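Side-chain contacts in putative S-adenosyl-L-methionine-dependent Methyltransferase (Methanococcus maripaludis, PDB 3DLC), which binds S-adenosylmethionine and probably transfers its methyl group to an acceptor, possibly a sterol: residues S120-E125 and K176-E181; E125-A130 and Q187-E192. All blocks are in the same frame, centred on the assembly; numbering follows the deposited sequence.

In the fold
Contacts 1 and 2 have centres about 12 Å apart on the same side of the chain's centre, and each ties the region just after strand 112-118 to helix 180-193 or its approach. Along the chain the first segments come together, 120-125 running through the shared E125 into 125-130 and the start of helix 127-137; 176-181 and 187-192 follow in the same order. Contact 1 lies nearer S-adenosylmethionine, and contact 2 lies further out between two helices. The pair is joined directly where W124 CE3 packs on A130 CB at 3.7 Å. Together they connect the cofactor-binding loop of the Rossmann-like methyltransferase fold to the turn before helix 180-193 and to that helix, which leads into strands 198-203 and 206-211.

Contact 1: residues S120-E125 and K176-E181; sequences SVFFWE and KNISQE. With SAM (S-adenosylmethionine), chain C.
S120 OG is gripped from two directions: it donates to the ribose oxygen O4' of S-adenosylmethionine at 2.8 Å and accepts a hydrogen bond from W124 NE1 at 2.9 Å. The second bond is bent (N-H...O angle 142°), the hydroxyl lying off the indole plane. The indole serves as a second-shell support for S120 while bringing its CD1 to 3.5 Å from adenine N7. F122 reaches the other way, to the end of helix 170-177. The side-chain amide of N177 stacks on the F122 ring with the two planes 13° apart, N177 CG 3.6 Å from F122 CG. N177 CB makes a CH-pi contact over the same face, 3.8 Å from the ring centroid, and V121 CG1 sits over the opposite face. With CG anti to the carbonyl carbon (chi1 -53°), the F122 ring extends far enough for CZ to meet I178 CD1 at 4.0 Å. If F122 were cut back to an alanine, the N177 amide would probably lose the surface it lies flat on and be freer to turn, with a gap left beside V121. The chemistry is divided: one directional bond ties S120 to the cofactor, W124 steadies that hydroxyl, and stacking and dispersion hold the loop's outer side against the turn between helices 170-177 and 180-193.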
# COMPACT_ATOMS: atom_id res chain seq x y z
N SER A 120 2.89 -4.04 -0.53
CA SER A 120 2.52 -5.04 0.45
C SER A 120 1.78 -6.26 -0.10
O SER A 120 2.05 -7.38 0.32
CB SER A 120 1.70 -4.31 1.53
OG SER A 120 1.59 -5.05 2.72
N VAL A 121 0.87 -6.03 -1.05
CA VAL A 121 0.02 -7.09 -1.56
C VAL A 121 0.79 -8.28 -2.10
O VAL A 121 0.31 -9.40 -2.04
CB VAL A 121 -0.98 -6.53 -2.62
CG1 VAL A 121 -0.27 -6.05 -3.87
CG2 VAL A 121 -2.05 -7.57 -2.96
N PHE A 122 1.99 -8.02 -2.62
CA PHE A 122 2.81 -9.06 -3.25
C PHE A 122 3.36 -10.05 -2.23
O PHE A 122 3.82 -11.12 -2.61
CB PHE A 122 3.95 -8.41 -4.04
CG PHE A 122 3.46 -7.39 -5.02
CD1 PHE A 122 2.63 -7.71 -6.06
CD2 PHE A 122 3.79 -6.08 -4.85
CE1 PHE A 122 2.17 -6.75 -6.92
CE2 PHE A 122 3.31 -5.10 -5.71
CZ PHE A 122 2.52 -5.44 -6.74
N PHE A 123 3.25 -9.72 -0.96
CA PHE A 123 3.74 -10.58 0.13
C PHE A 123 2.62 -11.32 0.87
O PHE A 123 2.90 -12.29 1.57
CB PHE A 123 4.52 -9.76 1.17
CG PHE A 123 5.76 -9.11 0.62
CD1 PHE A 123 6.88 -9.85 0.29
CD2 PHE A 123 5.82 -7.74 0.46
CE1 PHE A 123 8.04 -9.18 -0.17
CE2 PHE A 123 6.94 -7.12 0.02
CZ PHE A 123 8.03 -7.83 -0.34
N TRP A 124 1.38 -10.90 0.74
CA TRP A 124 0.33 -11.46 1.59
C TRP A 124 0.07 -12.92 1.36
O TRP A 124 -0.05 -13.35 0.23
CB TRP A 124 -1.02 -10.72 1.45
CG TRP A 124 -0.94 -9.27 1.75
CD1 TRP A 124 0.02 -8.62 2.49
CD2 TRP A 124 -1.87 -8.26 1.34
NE1 TRP A 124 -0.25 -7.27 2.54
CE2 TRP A 124 -1.39 -7.03 1.81
CE3 TRP A 124 -3.05 -8.28 0.60
CZ2 TRP A 124 -2.06 -5.84 1.57
CZ3 TRP A 124 -3.69 -7.09 0.34
CH2 TRP A 124 -3.19 -5.89 0.82
N GLU A 125 -0.03 -13.65 2.46
CA GLU A 125 -0.44 -15.05 2.45
C GLU A 125 -1.99 -14.99 2.29
O GLU A 125 -2.56 -13.94 2.44
CB GLU A 125 -0.02 -15.71 3.79
CG GLU A 125 1.50 -15.73 4.01
CD GLU A 125 1.94 -16.14 5.43
OE1 GLU A 125 1.08 -16.40 6.31
OE2 GLU A 125 3.17 -16.18 5.67
N LYS A 176 7.89 -9.63 -12.11
CA LYS A 176 6.77 -10.53 -11.76
C LYS A 176 5.64 -9.74 -11.08
O LYS A 176 4.46 -9.94 -11.40
CB LYS A 176 7.24 -11.65 -10.84
N ASN A 177 5.97 -8.83 -10.18
CA ASN A 177 4.99 -8.05 -9.44
C ASN A 177 4.12 -7.15 -10.35
O ASN A 177 2.90 -7.17 -10.27
CB ASN A 177 5.66 -7.17 -8.39
CG ASN A 177 6.24 -7.96 -7.24
OD1 ASN A 177 5.89 -9.11 -7.02
ND2 ASN A 177 7.14 -7.34 -6.51
N ILE A 178 4.79 -6.39 -11.20
CA ILE A 178 4.10 -5.39 -12.01
C ILE A 178 3.87 -5.97 -13.39
O ILE A 178 4.50 -5.60 -14.37
CB ILE A 178 4.91 -4.07 -12.06
CG1 ILE A 178 5.39 -3.64 -10.67
CG2 ILE A 178 4.09 -2.96 -12.74
CD1 ILE A 178 4.28 -3.41 -9.66
N SER A 179 2.96 -6.94 -13.46
CA SER A 179 2.64 -7.58 -14.71
C SER A 179 1.27 -8.20 -14.74
O SER A 179 0.53 -8.21 -13.74
CB SER A 179 3.64 -8.68 -15.02
OG SER A 179 3.41 -9.79 -14.21
N GLN A 180 0.93 -8.76 -15.91
CA GLN A 180 -0.39 -9.35 -16.10
C GLN A 180 -0.59 -10.61 -15.30
O GLN A 180 -1.72 -11.06 -15.14
CB GLN A 180 -0.73 -9.51 -17.58
CG GLN A 180 -1.00 -8.15 -18.19
CD GLN A 180 -1.67 -8.31 -19.53
OE1 GLN A 180 -2.78 -8.88 -19.60
NE2 GLN A 180 -1.01 -7.86 -20.61
N GLU A 181 0.49 -11.19 -14.79
CA GLU A 181 0.33 -12.36 -13.92
C GLU A 181 -0.52 -11.98 -12.72
O GLU A 181 -1.40 -12.74 -12.29
CB GLU A 181 1.67 -12.88 -13.45
N SAM C . 4.13 0.90 1.89
CA SAM C . 5.55 1.19 2.20
C SAM C . 6.20 1.88 1.03
O SAM C . 5.66 1.81 -0.08
OXT SAM C . 7.27 2.45 1.21
CB SAM C . 6.28 -0.08 2.60
CG SAM C . 6.37 -1.14 1.55
SD SAM C . 7.26 -2.56 2.21
CE SAM C . 7.92 -3.09 0.65
C5' SAM C . 5.91 -3.80 2.57
C4' SAM C . 5.18 -3.72 3.94
O4' SAM C . 3.96 -4.52 4.12
C3' SAM C . 6.09 -3.97 5.16
O3' SAM C . 6.11 -2.82 5.95
C2' SAM C . 5.42 -5.15 5.87
O2' SAM C . 5.62 -5.26 7.26
C1' SAM C . 3.95 -4.97 5.47
N9 SAM C . 3.15 -6.21 5.50
C8 SAM C . 3.45 -7.39 4.86
N7 SAM C . 2.46 -8.29 5.04
C5 SAM C . 1.52 -7.69 5.84
C6 SAM C . 0.32 -8.13 6.40
N6 SAM C . -0.16 -9.38 6.28
N1 SAM C . -0.39 -7.23 7.11
C2 SAM C . 0.07 -5.95 7.32
N3 SAM C . 1.27 -5.50 6.86
C4 SAM C . 1.94 -6.38 6.12

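Contact 2: residues E125-A130 and Q187-E192. Unlike the reference sequence in segment 125-130: A128 (reference Thr).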
# COMPACT_ATOMS: atom_id res chain seq x y z
N GLU A 125 -0.03 -13.65 2.46
CA GLU A 125 -0.44 -15.05 2.45
C GLU A 125 -1.99 -14.99 2.29
O GLU A 125 -2.56 -13.94 2.44
CB GLU A 125 -0.02 -15.71 3.79
CG GLU A 125 1.50 -15.73 4.01
CD GLU A 125 1.94 -16.14 5.43
OE1 GLU A 125 1.08 -16.40 6.31
OE2 GLU A 125 3.17 -16.18 5.67
N ASP A 126 -2.70 -16.05 1.98
CA ASP A 126 -4.17 -15.94 1.99
C ASP A 126 -4.85 -14.63 1.53
O ASP A 126 -5.56 -13.93 2.27
CB ASP A 126 -4.68 -16.31 3.37
CG ASP A 126 -6.14 -16.72 3.33
OD1 ASP A 126 -6.74 -16.73 2.22
OD2 ASP A 126 -6.69 -16.99 4.42
N VAL A 127 -4.68 -14.37 0.24
CA VAL A 127 -5.20 -13.14 -0.33
C VAL A 127 -6.72 -13.08 -0.36
O VAL A 127 -7.28 -11.98 -0.31
CB VAL A 127 -4.59 -12.81 -1.69
CG1 VAL A 127 -3.09 -12.46 -1.50
CG2 VAL A 127 -4.78 -13.93 -2.68
N ALA A 128 -7.40 -14.22 -0.41
CA ALA A 128 -8.87 -14.20 -0.37
C ALA A 128 -9.34 -13.58 0.94
O ALA A 128 -10.23 -12.73 0.97
CB ALA A 128 -9.43 -15.60 -0.52
N THR A 129 -8.76 -14.03 2.05
CA THR A 129 -9.12 -13.50 3.35
C THR A 129 -8.76 -12.02 3.45
O THR A 129 -9.53 -11.21 3.98
CB THR A 129 -8.46 -14.30 4.47
OG1 THR A 129 -8.97 -15.63 4.42
CG2 THR A 129 -8.68 -13.69 5.85
N ALA A 130 -7.59 -11.66 2.95
CA ALA A 130 -7.14 -10.26 2.99
C ALA A 130 -8.15 -9.36 2.26
O ALA A 130 -8.53 -8.32 2.77
CB ALA A 130 -5.77 -10.12 2.36
N GLN A 187 -7.71 -10.63 -10.31
CA GLN A 187 -9.04 -10.71 -10.88
C GLN A 187 -9.70 -11.97 -10.33
O GLN A 187 -10.86 -11.96 -9.92
CB GLN A 187 -8.94 -10.75 -12.42
CG GLN A 187 -10.06 -11.08 -13.26
CD GLN A 187 -9.58 -11.32 -14.72
OE1 GLN A 187 -10.35 -11.73 -15.54
NE2 GLN A 187 -8.29 -11.03 -15.01
N ASN A 188 -8.96 -13.09 -10.35
CA ASN A 188 -9.55 -14.34 -9.87
C ASN A 188 -9.92 -14.29 -8.39
O ASN A 188 -10.97 -14.79 -7.98
CB ASN A 188 -8.63 -15.52 -10.14
CG ASN A 188 -8.48 -15.83 -11.63
OD1 ASN A 188 -9.29 -15.41 -12.44
ND2 ASN A 188 -7.42 -16.56 -11.98
N VAL A 189 -9.10 -13.63 -7.59
CA VAL A 189 -9.40 -13.47 -6.18
C VAL A 189 -10.68 -12.66 -5.95
O VAL A 189 -11.58 -13.05 -5.20
CB VAL A 189 -8.23 -12.77 -5.42
CG1 VAL A 189 -8.61 -12.41 -3.98
CG2 VAL A 189 -6.95 -13.63 -5.44
N LEU A 190 -10.79 -11.52 -6.63
CA LEU A 190 -11.95 -10.66 -6.47
C LEU A 190 -13.19 -11.35 -7.00
O LEU A 190 -14.28 -11.20 -6.45
CB LEU A 190 -11.73 -9.31 -7.17
CG LEU A 190 -10.54 -8.48 -6.64
CD1 LEU A 190 -10.62 -7.10 -7.26
CD2 LEU A 190 -10.49 -8.37 -5.10
N ASP A 191 -13.04 -12.13 -8.06
CA ASP A 191 -14.18 -12.82 -8.66
C ASP A 191 -14.69 -13.92 -7.73
O ASP A 191 -15.90 -14.15 -7.66
CB ASP A 191 -13.83 -13.32 -10.04
CG ASP A 191 -13.62 -12.19 -11.05
OD1 ASP A 191 -13.99 -11.03 -10.78
OD2 ASP A 191 -13.09 -12.51 -12.13
N GLU A 192 -13.80 -14.59 -7.02
CA GLU A 192 -14.24 -15.63 -6.06
C GLU A 192 -15.02 -14.97 -4.92
O GLU A 192 -16.00 -15.55 -4.42
CB GLU A 192 -13.06 -16.42 -5.52
CG GLU A 192 -13.46 -17.53 -4.50
CD GLU A 192 -13.64 -17.09 -3.02
OE1 GLU A 192 -12.89 -16.26 -2.51
OE2 GLU A 192 -14.53 -17.67 -2.31
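V127 and V189 set their side chains about at right angles where two helices of the Rossmann-like methyltransferase fold meet: the first turn of helix 127-137, which leads from strand 112-118 toward strand 142-148, and the C-terminal half of helix 180-193. V189 points across the interface, and its two methyls part company. CG1 is anti to the backbone N (chi1 172°), which carries it to 4.0 Å from A128 CA and close to the V127 carbonyl oxygen. The other branch, CG2, meets V127 CG2 methyl to methyl at 3.5 Å; V127 has a second conformer, so that short approach describes only one of its positions. R185 and F186, one turn earlier on helix 180-193, also touch V127. The backbones come close here, A128 CA and V189 CA being 5.9 Å apart. The side chain of A128, which stands where the reference sequence has threonine, is a single CB at the outer side of the interface, where E192 OE1 passes 4.0 Å away. E192 leaves its helix with CG anti to the backbone N and then bends at chi2, laying the carboxylate beside A128; OE1 forms a salt bridge with R132, further along helix 127-137, so a charge pair borders the apolar contact. At that helix's start D126 is the N-cap. Its OD1 accepts a weak bond from T129 N, and OD2 takes a firmer one from T129 OG1 at 2.7 Å, the hydroxyl approaching from above the carboxylate, 44° out of its plane.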